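PDB 4FGM: aminopeptidase N family protein from Idiomarina loihiensis L2TR, which binds a zinc ion and probably acts as a metal-dependent aminopeptidase of the M61 (glycyl aminopeptidase) family. Local coordinates for residues T360-Q365 with I373-A378; N368-I373 with N502-E507. All blocks are in the same frame, centred on the assembly; numbering follows the deposited sequence.

Interaction 1 (T360-Q365 with I373-A378). With MAE (maleic acid), chain B.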
ATOM      1  N   THR A 360      -2.396  -9.544 -12.001  1.00 41.06           N
ATOM      2  CA  THR A 360      -3.649 -10.265 -12.147  1.00 43.31           C
ATOM      3  C   THR A 360      -4.087 -10.968 -10.866  1.00 43.17           C
ATOM      4  O   THR A 360      -5.098 -10.610 -10.255  1.00 40.03           O
ATOM      5  CB  THR A 360      -3.536 -11.313 -13.261  1.00 41.09           C
ATOM      6  OG1 THR A 360      -2.398 -12.148 -13.010  1.00 39.58           O
ATOM      7  CG2 THR A 360      -3.375 -10.637 -14.614  1.00 35.79           C
ATOM      8  N   LYS A 361      -3.318 -11.970 -10.461  1.00 43.97           N
ATOM      9  CA  LYS A 361      -3.637 -12.737  -9.267  1.00 47.57           C
ATOM     10  C   LYS A 361      -3.841 -11.913  -8.006  1.00 46.50           C
ATOM     11  O   LYS A 361      -4.774 -12.160  -7.249  1.00 43.15           O
ATOM     12  CB  LYS A 361      -2.554 -13.780  -9.017  1.00 44.20           C
ATOM     13  CG  LYS A 361      -2.589 -14.919 -10.003  1.00 45.56           C
ATOM     14  CD  LYS A 361      -3.746 -15.857  -9.728  1.00 42.15           C
ATOM     15  CE  LYS A 361      -3.660 -17.086 -10.626  1.00 42.81           C
ATOM     16  NZ  LYS A 361      -4.694 -18.099 -10.282  1.00 43.75           N
ATOM     17  N   PHE A 362      -2.982 -10.929  -7.775  1.00 45.82           N
ATOM     18  CA  PHE A 362      -3.110 -10.128  -6.566  1.00 45.97           C
ATOM     19  C   PHE A 362      -4.001  -8.899  -6.707  1.00 48.54           C
ATOM     20  O   PHE A 362      -4.982  -8.771  -5.988  1.00 49.20           O
ATOM     21  CB  PHE A 362      -1.724  -9.716  -6.060  1.00 45.85           C
ATOM     22  CG  PHE A 362      -1.724  -9.216  -4.645  1.00 51.40           C
ATOM     23  CD1 PHE A 362      -1.863  -7.857  -4.369  1.00 56.29           C
ATOM     24  CD2 PHE A 362      -1.613 -10.111  -3.582  1.00 47.81           C
ATOM     25  CE1 PHE A 362      -1.890  -7.395  -3.050  1.00 56.80           C
ATOM     26  CE2 PHE A 362      -1.642  -9.661  -2.256  1.00 51.58           C
ATOM     27  CZ  PHE A 362      -1.780  -8.302  -1.989  1.00 56.26           C
ATOM     28  N   TYR A 363      -3.674  -8.002  -7.631  1.00 46.88           N
ATOM     29  CA  TYR A 363      -4.469  -6.785  -7.808  1.00 47.57           C
ATOM     30  C   TYR A 363      -5.870  -6.987  -8.381  1.00 45.31           C
ATOM     31  O   TYR A 363      -6.706  -6.098  -8.300  1.00 44.14           O
ATOM     32  CB  TYR A 363      -3.711  -5.759  -8.662  1.00 44.14           C
ATOM     33  CG  TYR A 363      -2.721  -4.942  -7.864  1.00 44.57           C
ATOM     34  CD1 TYR A 363      -1.433  -5.413  -7.614  1.00 40.60           C
ATOM     35  CD2 TYR A 363      -3.086  -3.705  -7.330  1.00 49.80           C
ATOM     36  CE1 TYR A 363      -0.537  -4.671  -6.852  1.00 50.88           C
ATOM     37  CE2 TYR A 363      -2.203  -2.958  -6.570  1.00 53.07           C
ATOM     38  CZ  TYR A 363      -0.927  -3.441  -6.332  1.00 57.20           C
ATOM     39  OH  TYR A 363      -0.047  -2.687  -5.584  1.00 57.43           O
ATOM     40  N   GLN A 364      -6.122  -8.145  -8.972  1.00 46.69           N
ATOM     41  CA  GLN A 364      -7.438  -8.434  -9.520  1.00 45.16           C
ATOM     42  C   GLN A 364      -8.009  -9.634  -8.766  1.00 44.11           C
ATOM     43  O   GLN A 364      -8.855 -10.363  -9.282  1.00 49.21           O
ATOM     44  CB  GLN A 364      -7.340  -8.740 -11.019  1.00 45.41           C
ATOM     45  CG  GLN A 364      -6.914  -7.549 -11.873  1.00 44.30           C
ATOM     46  CD  GLN A 364      -6.827  -7.884 -13.355  1.00 44.66           C
ATOM     47  OE1 GLN A 364      -7.810  -8.316 -13.965  1.00 45.82           O
ATOM     48  NE2 GLN A 364      -5.650  -7.681 -13.941  1.00 39.91           N
ATOM     49  N   GLN A 365      -7.532  -9.829  -7.537  1.00 43.33           N
ATOM     50  CA  GLN A 365      -7.987 -10.926  -6.694  1.00 42.74           C
ATOM     51  C   GLN A 365      -9.456 -10.736  -6.347  1.00 43.64           C
ATOM     52  O   GLN A 365      -9.983  -9.625  -6.424  1.00 41.81           O
ATOM     53  CB  GLN A 365      -7.164 -11.002  -5.394  1.00 39.27           C
ATOM     54  CG  GLN A 365      -7.242  -9.758  -4.489  1.00 38.89           C
ATOM     55  CD  GLN A 365      -6.464  -9.925  -3.176  1.00 46.54           C
ATOM     56  OE1 GLN A 365      -7.036 -10.265  -2.141  1.00 48.91           O
ATOM     57  NE2 GLN A 365      -5.149  -9.702  -3.225  1.00 42.31           N
ATOM     58  N   ILE A 373      -4.241 -17.864  -3.548  1.00 38.67           N
ATOM     59  CA  ILE A 373      -3.034 -17.048  -3.634  1.00 40.71           C
ATOM     60  C   ILE A 373      -2.439 -16.802  -2.261  1.00 44.42           C
ATOM     61  O   ILE A 373      -3.036 -17.139  -1.240  1.00 45.31           O
ATOM     62  CB  ILE A 373      -3.297 -15.667  -4.301  1.00 44.54           C
ATOM     63  CG1 ILE A 373      -4.095 -14.771  -3.361  1.00 44.67           C
ATOM     64  CG2 ILE A 373      -4.040 -15.845  -5.620  1.00 42.66           C
ATOM     65  CD1 ILE A 373      -4.233 -13.345  -3.863  1.00 46.90           C
ATOM     66  N   VAL A 374      -1.245 -16.228  -2.238  1.00 42.99           N
ATOM     67  CA  VAL A 374      -0.593 -15.914  -0.977  1.00 41.74           C
ATOM     68  C   VAL A 374      -0.188 -14.445  -1.058  1.00 45.64           C
ATOM     69  O   VAL A 374       0.028 -13.922  -2.146  1.00 43.24           O
ATOM     70  CB  VAL A 374       0.646 -16.817  -0.747  1.00 44.48           C
ATOM     71  CG1 VAL A 374       1.753 -16.469  -1.737  1.00 45.35           C
ATOM     72  CG2 VAL A 374       1.123 -16.681   0.696  1.00 50.76           C
ATOM     73  N   SER A 375      -0.107 -13.773   0.082  1.00 43.40           N
ATOM     74  CA  SER A 375       0.254 -12.361   0.101  1.00 45.80           C
ATOM     75  C   SER A 375       1.763 -12.170   0.180  1.00 48.24           C
ATOM     76  O   SER A 375       2.401 -12.612   1.143  1.00 46.07           O
ATOM     77  CB  SER A 375      -0.412 -11.670   1.296  1.00 43.65           C
ATOM     78  OG  SER A 375      -0.079 -10.292   1.359  1.00 44.19           O
ATOM     79  N   TYR A 376       2.341 -11.523  -0.827  1.00 45.60           N
ATOM     80  CA  TYR A 376       3.779 -11.280  -0.805  1.00 44.33           C
ATOM     81  C   TYR A 376       4.065 -10.198   0.226  1.00 44.93           C
ATOM     82  O   TYR A 376       5.215  -9.971   0.608  1.00 44.22           O
ATOM     83  CB  TYR A 376       4.301 -10.887  -2.195  1.00 47.17           C
ATOM     84  CG  TYR A 376       3.557  -9.771  -2.898  1.00 47.77           C
ATOM     85  CD1 TYR A 376       3.785  -8.432  -2.569  1.00 44.94           C
ATOM     86  CD2 TYR A 376       2.649 -10.055  -3.927  1.00 44.90           C
ATOM     87  CE1 TYR A 376       3.134  -7.403  -3.250  1.00 42.57           C
ATOM     88  CE2 TYR A 376       1.991  -9.035  -4.614  1.00 45.20           C
ATOM     89  CZ  TYR A 376       2.240  -7.712  -4.270  1.00 46.97           C
ATOM     90  OH  TYR A 376       1.598  -6.702  -4.949  1.00 43.92           O
ATOM     91  N   TYR A 377       3.001  -9.547   0.695  1.00 45.72           N
ATOM     92  CA  TYR A 377       3.116  -8.524   1.727  1.00 47.17           C
ATOM     93  C   TYR A 377       3.273  -9.239   3.061  1.00 49.25           C
ATOM     94  O   TYR A 377       4.280  -9.088   3.752  1.00 50.54           O
ATOM     95  CB  TYR A 377       1.843  -7.677   1.807  1.00 49.43           C
ATOM     96  CG  TYR A 377       1.739  -6.562   0.805  1.00 52.38           C
ATOM     97  CD1 TYR A 377       2.359  -5.333   1.033  1.00 55.83           C
ATOM     98  CD2 TYR A 377       0.995  -6.721  -0.361  1.00 54.70           C
ATOM     99  CE1 TYR A 377       2.233  -4.286   0.124  1.00 53.63           C
ATOM    100  CE2 TYR A 377       0.864  -5.682  -1.274  1.00 58.61           C
ATOM    101  CZ  TYR A 377       1.482  -4.470  -1.021  1.00 57.20           C
ATOM    102  OH  TYR A 377       1.323  -3.435  -1.900  1.00 64.97           O
ATOM    103  N   ALA A 378       2.251 -10.021   3.409  1.00 47.40           N
ATOM    104  CA  ALA A 378       2.213 -10.753   4.674  1.00 42.34           C
ATOM    105  C   ALA A 378       3.272 -11.840   4.799  1.00 47.22           C
ATOM    106  O   ALA A 378       4.000 -11.883   5.792  1.00 48.73           O
ATOM    107  CB  ALA A 378       0.823 -11.346   4.890  1.00 41.01           C
TER
HETATM  108  C1  MAE B 601       2.199  -0.106  -1.153  1.00101.44           C
HETATM  109  O1  MAE B 601       2.616  -1.157  -1.754  1.00105.83           O
HETATM  110  O2  MAE B 601       3.050   0.714  -0.741  1.00 98.85           O
HETATM  111  C2  MAE B 601       0.736   0.084  -1.034  1.00101.18           C
HETATM  112  C3  MAE B 601      -0.190   0.398  -1.937  1.00101.86           C
HETATM  113  C4  MAE B 601       0.027   0.640  -3.359  1.00104.55           C
HETATM  114  O3  MAE B 601       1.125   0.630  -3.947  1.00112.39           O
HETATM  115  O4  MAE B 601      -1.021   0.831  -4.011  1.00 99.53           O
HETATM  116  O   HOH W   1       2.080  -4.182  -4.293  1.00 45.80           O

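Interaction 2 (N368-I373 with N502-E507)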
ATOM      1  N   ASN A 368     -12.097 -15.687  -3.840  1.00 48.83           N
ATOM      2  CA  ASN A 368     -11.388 -16.958  -3.739  1.00 48.00           C
ATOM      3  C   ASN A 368      -9.904 -16.783  -3.418  1.00 49.29           C
ATOM      4  O   ASN A 368      -9.143 -17.755  -3.433  1.00 49.03           O
ATOM      5  CB  ASN A 368     -11.553 -17.750  -5.042  1.00 40.73           C
ATOM      6  CG  ASN A 368     -11.246 -19.227  -4.873  1.00 43.90           C
ATOM      7  OD1 ASN A 368     -11.870 -19.919  -4.059  1.00 50.42           O
ATOM      8  ND2 ASN A 368     -10.284 -19.721  -5.650  1.00 36.28           N
ATOM      9  N   ALA A 369      -9.507 -15.549  -3.113  1.00 44.88           N
ATOM     10  CA  ALA A 369      -8.115 -15.241  -2.799  1.00 45.34           C
ATOM     11  C   ALA A 369      -7.491 -16.114  -1.701  1.00 43.85           C
ATOM     12  O   ALA A 369      -6.421 -16.692  -1.900  1.00 43.20           O
ATOM     13  CB  ALA A 369      -7.982 -13.768  -2.428  1.00 44.17           C
ATOM     14  N   PRO A 370      -8.158 -16.233  -0.536  1.00 43.99           N
ATOM     15  CA  PRO A 370      -7.606 -17.049   0.555  1.00 41.40           C
ATOM     16  C   PRO A 370      -7.385 -18.518   0.193  1.00 42.59           C
ATOM     17  O   PRO A 370      -6.612 -19.208   0.858  1.00 39.95           O
ATOM     18  CB  PRO A 370      -8.636 -16.890   1.675  1.00 40.86           C
ATOM     19  CG  PRO A 370      -9.332 -15.601   1.349  1.00 40.44           C
ATOM     20  CD  PRO A 370      -9.458 -15.655  -0.149  1.00 39.15           C
ATOM     21  N   ASN A 371      -8.053 -18.989  -0.859  1.00 43.61           N
ATOM     22  CA  ASN A 371      -7.927 -20.385  -1.286  1.00 44.83           C
ATOM     23  C   ASN A 371      -6.952 -20.602  -2.445  1.00 46.71           C
ATOM     24  O   ASN A 371      -6.568 -21.741  -2.730  1.00 47.06           O
ATOM     25  CB  ASN A 371      -9.278 -20.937  -1.758  1.00 41.48           C
ATOM     26  CG  ASN A 371     -10.394 -20.733  -0.755  1.00 49.96           C
ATOM     27  OD1 ASN A 371     -10.270 -21.089   0.421  1.00 48.68           O
ATOM     28  ND2 ASN A 371     -11.507 -20.176  -1.224  1.00 44.88           N
ATOM     29  N   SER A 372      -6.549 -19.526  -3.114  1.00 42.13           N
ATOM     30  CA  SER A 372      -5.702 -19.678  -4.294  1.00 39.44           C
ATOM     31  C   SER A 372      -4.436 -18.845  -4.420  1.00 39.52           C
ATOM     32  O   SER A 372      -3.644 -19.084  -5.329  1.00 41.48           O
ATOM     33  CB  SER A 372      -6.558 -19.453  -5.544  1.00 42.51           C
ATOM     34  OG  SER A 372      -7.170 -18.168  -5.502  1.00 44.13           O
ATOM     35  N   ILE A 373      -4.241 -17.864  -3.548  1.00 38.67           N
ATOM     36  CA  ILE A 373      -3.034 -17.048  -3.634  1.00 40.71           C
ATOM     37  C   ILE A 373      -2.439 -16.802  -2.261  1.00 44.42           C
ATOM     38  O   ILE A 373      -3.036 -17.139  -1.240  1.00 45.31           O
ATOM     39  CB  ILE A 373      -3.297 -15.667  -4.301  1.00 44.54           C
ATOM     40  CG1 ILE A 373      -4.095 -14.771  -3.361  1.00 44.67           C
ATOM     41  CG2 ILE A 373      -4.040 -15.845  -5.620  1.00 42.66           C
ATOM     42  CD1 ILE A 373      -4.233 -13.345  -3.863  1.00 46.90           C
ATOM     43  N   ASN A 502     -16.224 -14.386   1.907  1.00 41.49           N
ATOM     44  CA  ASN A 502     -15.296 -15.425   1.456  1.00 40.70           C
ATOM     45  C   ASN A 502     -15.678 -16.784   2.031  1.00 37.92           C
ATOM     46  O   ASN A 502     -16.110 -16.876   3.181  1.00 36.64           O
ATOM     47  CB  ASN A 502     -13.865 -15.128   1.916  1.00 44.17           C
ATOM     48  CG  ASN A 502     -13.473 -13.687   1.715  1.00 54.15           C
ATOM     49  OD1 ASN A 502     -13.786 -12.826   2.538  1.00 62.26           O
ATOM     50  ND2 ASN A 502     -12.794 -13.409   0.609  1.00 48.53           N
ATOM     51  N   VAL A 503     -15.523 -17.840   1.243  1.00 37.15           N
ATOM     52  CA  VAL A 503     -15.814 -19.170   1.751  1.00 35.62           C
ATOM     53  C   VAL A 503     -14.525 -19.981   1.650  1.00 43.27           C
ATOM     54  O   VAL A 503     -13.986 -20.166   0.556  1.00 43.58           O
ATOM     55  CB  VAL A 503     -16.940 -19.851   0.958  1.00 37.51           C
ATOM     56  CG1 VAL A 503     -17.127 -21.294   1.455  1.00 30.85           C
ATOM     57  CG2 VAL A 503     -18.246 -19.060   1.127  1.00 30.06           C
ATOM     58  N   TYR A 504     -14.023 -20.434   2.799  1.00 37.41           N
ATOM     59  CA  TYR A 504     -12.782 -21.201   2.853  1.00 35.96           C
ATOM     60  C   TYR A 504     -12.969 -22.634   2.414  1.00 40.04           C
ATOM     61  O   TYR A 504     -13.838 -23.353   2.911  1.00 45.53           O
ATOM     62  CB  TYR A 504     -12.194 -21.159   4.267  1.00 34.81           C
ATOM     63  CG  TYR A 504     -11.733 -19.775   4.653  1.00 42.94           C
ATOM     64  CD1 TYR A 504     -10.523 -19.263   4.185  1.00 51.73           C
ATOM     65  CD2 TYR A 504     -12.522 -18.961   5.458  1.00 46.84           C
ATOM     66  CE1 TYR A 504     -10.110 -17.968   4.514  1.00 51.82           C
ATOM     67  CE2 TYR A 504     -12.123 -17.671   5.793  1.00 48.58           C
ATOM     68  CZ  TYR A 504     -10.917 -17.182   5.317  1.00 53.75           C
ATOM     69  OH  TYR A 504     -10.524 -15.908   5.649  1.00 57.26           O
ATOM     70  N   HIS A 505     -12.123 -23.040   1.477  1.00 39.58           N
ATOM     71  CA  HIS A 505     -12.160 -24.380   0.919  1.00 43.62           C
ATOM     72  C   HIS A 505     -12.199 -25.502   1.956  1.00 43.35           C
ATOM     73  O   HIS A 505     -11.501 -25.455   2.963  1.00 40.97           O
ATOM     74  CB  HIS A 505     -10.953 -24.584   0.016  1.00 44.17           C
ATOM     75  CG  HIS A 505     -10.992 -25.864  -0.752  1.00 48.86           C
ATOM     76  ND1 HIS A 505     -11.904 -26.096  -1.755  1.00 55.49           N
ATOM     77  CD2 HIS A 505     -10.242 -26.987  -0.651  1.00 54.42           C
ATOM     78  CE1 HIS A 505     -11.716 -27.310  -2.244  1.00 58.80           C
ATOM     79  NE2 HIS A 505     -10.715 -27.871  -1.591  1.00 58.31           N
ATOM     80  N   ASP A 506     -13.028 -26.505   1.686  1.00 45.73           N
ATOM     81  CA  ASP A 506     -13.167 -27.684   2.539  1.00 53.49           C
ATOM     82  C   ASP A 506     -13.675 -27.475   3.967  1.00 52.97           C
ATOM     83  O   ASP A 506     -13.587 -28.380   4.788  1.00 57.03           O
ATOM     84  CB  ASP A 506     -11.835 -28.445   2.578  1.00 56.95           C
ATOM     85  CG  ASP A 506     -12.012 -29.909   2.925  1.00 60.32           C
ATOM     86  OD1 ASP A 506     -12.878 -30.557   2.306  1.00 65.01           O
ATOM     87  OD2 ASP A 506     -11.284 -30.416   3.803  1.00 58.80           O
ATOM     88  N   GLU A 507     -14.210 -26.299   4.273  1.00 47.70           N
ATOM     89  CA  GLU A 507     -14.725 -26.065   5.620  1.00 43.92           C
ATOM     90  C   GLU A 507     -16.266 -26.107   5.682  1.00 44.68           C
ATOM     91  O   GLU A 507     -16.918 -26.426   4.684  1.00 43.15           O
ATOM     92  CB  GLU A 507     -14.140 -24.762   6.178  1.00 44.37           C
ATOM     93  CG  GLU A 507     -12.635 -24.903   6.444  1.00 45.31           C
ATOM     94  CD  GLU A 507     -12.013 -23.706   7.143  1.00 52.15           C
ATOM     95  OE1 GLU A 507     -12.730 -22.989   7.867  1.00 52.25           O
ATOM     96  OE2 GLU A 507     -10.789 -23.499   6.985  1.00 55.76           O
TER

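Interaction 1 (T360-Q365 with I373-A378)
The Phe362 ring lies against Tyr376 and Tyr377, and the three form an aromatic cluster in which neither tyrosine stacks flat on the phenylalanine. Tyr376 CE2 sits over one face of the Phe362 ring, offset toward its rim and 3.7 Å from Phe362 CG, with the two planes inclined at 41°. Tyr377 crosses the Phe362 side chain at about a right angle: Phe362 CZ meets Tyr377 CD2 at 3.6 Å, near the plane of the tyrosine ring, and the planes are 38° apart. Chi1 of -164° puts Phe362 CG, the root of the ring, anti to the backbone N and beside the carbonyl carbon, where Tyr376 CE2 meets it. The amide of Gln365 lies over the other face, NE2 above the ring centre, while Ile373 CD1 reaches 3.6 Å from Lys361 O. Beyond the rings three phenol hydroxyls converge on one water, bonded to Tyr363 OH (2.9 Å), Tyr376 OH and Tyr377 OH, to the last of which it donates. The site belongs to the zinc centre of an M61 peptidase, where His273, His277 and Glu307 bind the metal; both Tyr376 and Tyr377 touch Glu307. Tyr377 OH donates to carboxylate oxygen O1 of the bound maleic acid at 2.6 Å, the acceptor lying in the plane of the tyrosine ring. Tyr363 OH also faces the ligand, 3.9 Å from its O3. Ser375 OG accepts a nearly straight bond from Ala378 N (3.1 Å) and a weak one from Tyr377 N, capping the turn into helix 378-394.

Interaction 2 (N368-I373 with N502-E507)
Asn371 meets the backbone of 503-505 with both ends of its amide. OD1 accepts from His505 N at 2.9 Å in a nearly straight bond (174°), the donor standing above the carbonyl plane, while ND2 donates to Val503 O at 3.1 Å. Chi1 of -52° turns CG, and with it the amide, to the side of the 503-505 backbone. A second bond from ND2 runs back to Asn368 OD1 (2.9 Å). Three bonds thus hold the amide, the two acceptors of ND2 lying close to its plane. An alanine in place of Asn371 would probably leave His505 N and Val503 O without these mates and let the Asn368 amide turn more freely. The contact joins the short helix 369-372 of the peptidase domain to the end of strand 497-503, in an antiparallel sheet consistent with a PDZ-like domain. There the chain leaves the strand and enters a type II turn, Tyr504 to Glu507, ahead of helix 508-512. Beside the amide, Pro370 CB presses on the Tyr504 ring, 3.4 Å from CE1, the two side chains crossing at about a right angle. The Tyr504 ring also makes a cation-pi contact with Arg342. Asn502 ND2 lies 4.1 Å from Pro370 CD and donates to Glu367 O. His505 brings CB to 3.6 Å from Asn371 OD1, while its ring turns off to meet Tyr510 edge-to-face.

How the interactions relate
Interaction 1 is partly buried beside the zinc centre, whereas interaction 2 is a surface contact away from the annotated sites. Their centres are 13 Å apart, and the chain joins them directly: helix 369-372 follows helix 358-362, and the chain continues from it into Ile373, the residue common to both, though Ile373 makes its contacts in interaction 1. The first is local, packing pieces only eight residues apart; the second spans 129 residues and brings in the C-terminal sheet. Their chemistry differs accordingly. No direct hydrogen bond crosses between 360-365 and 373-378, where aromatic packing and a shared water do the work, while 368-373 and 502-507 meet through amide-to-backbone bonds with modest apolar packing.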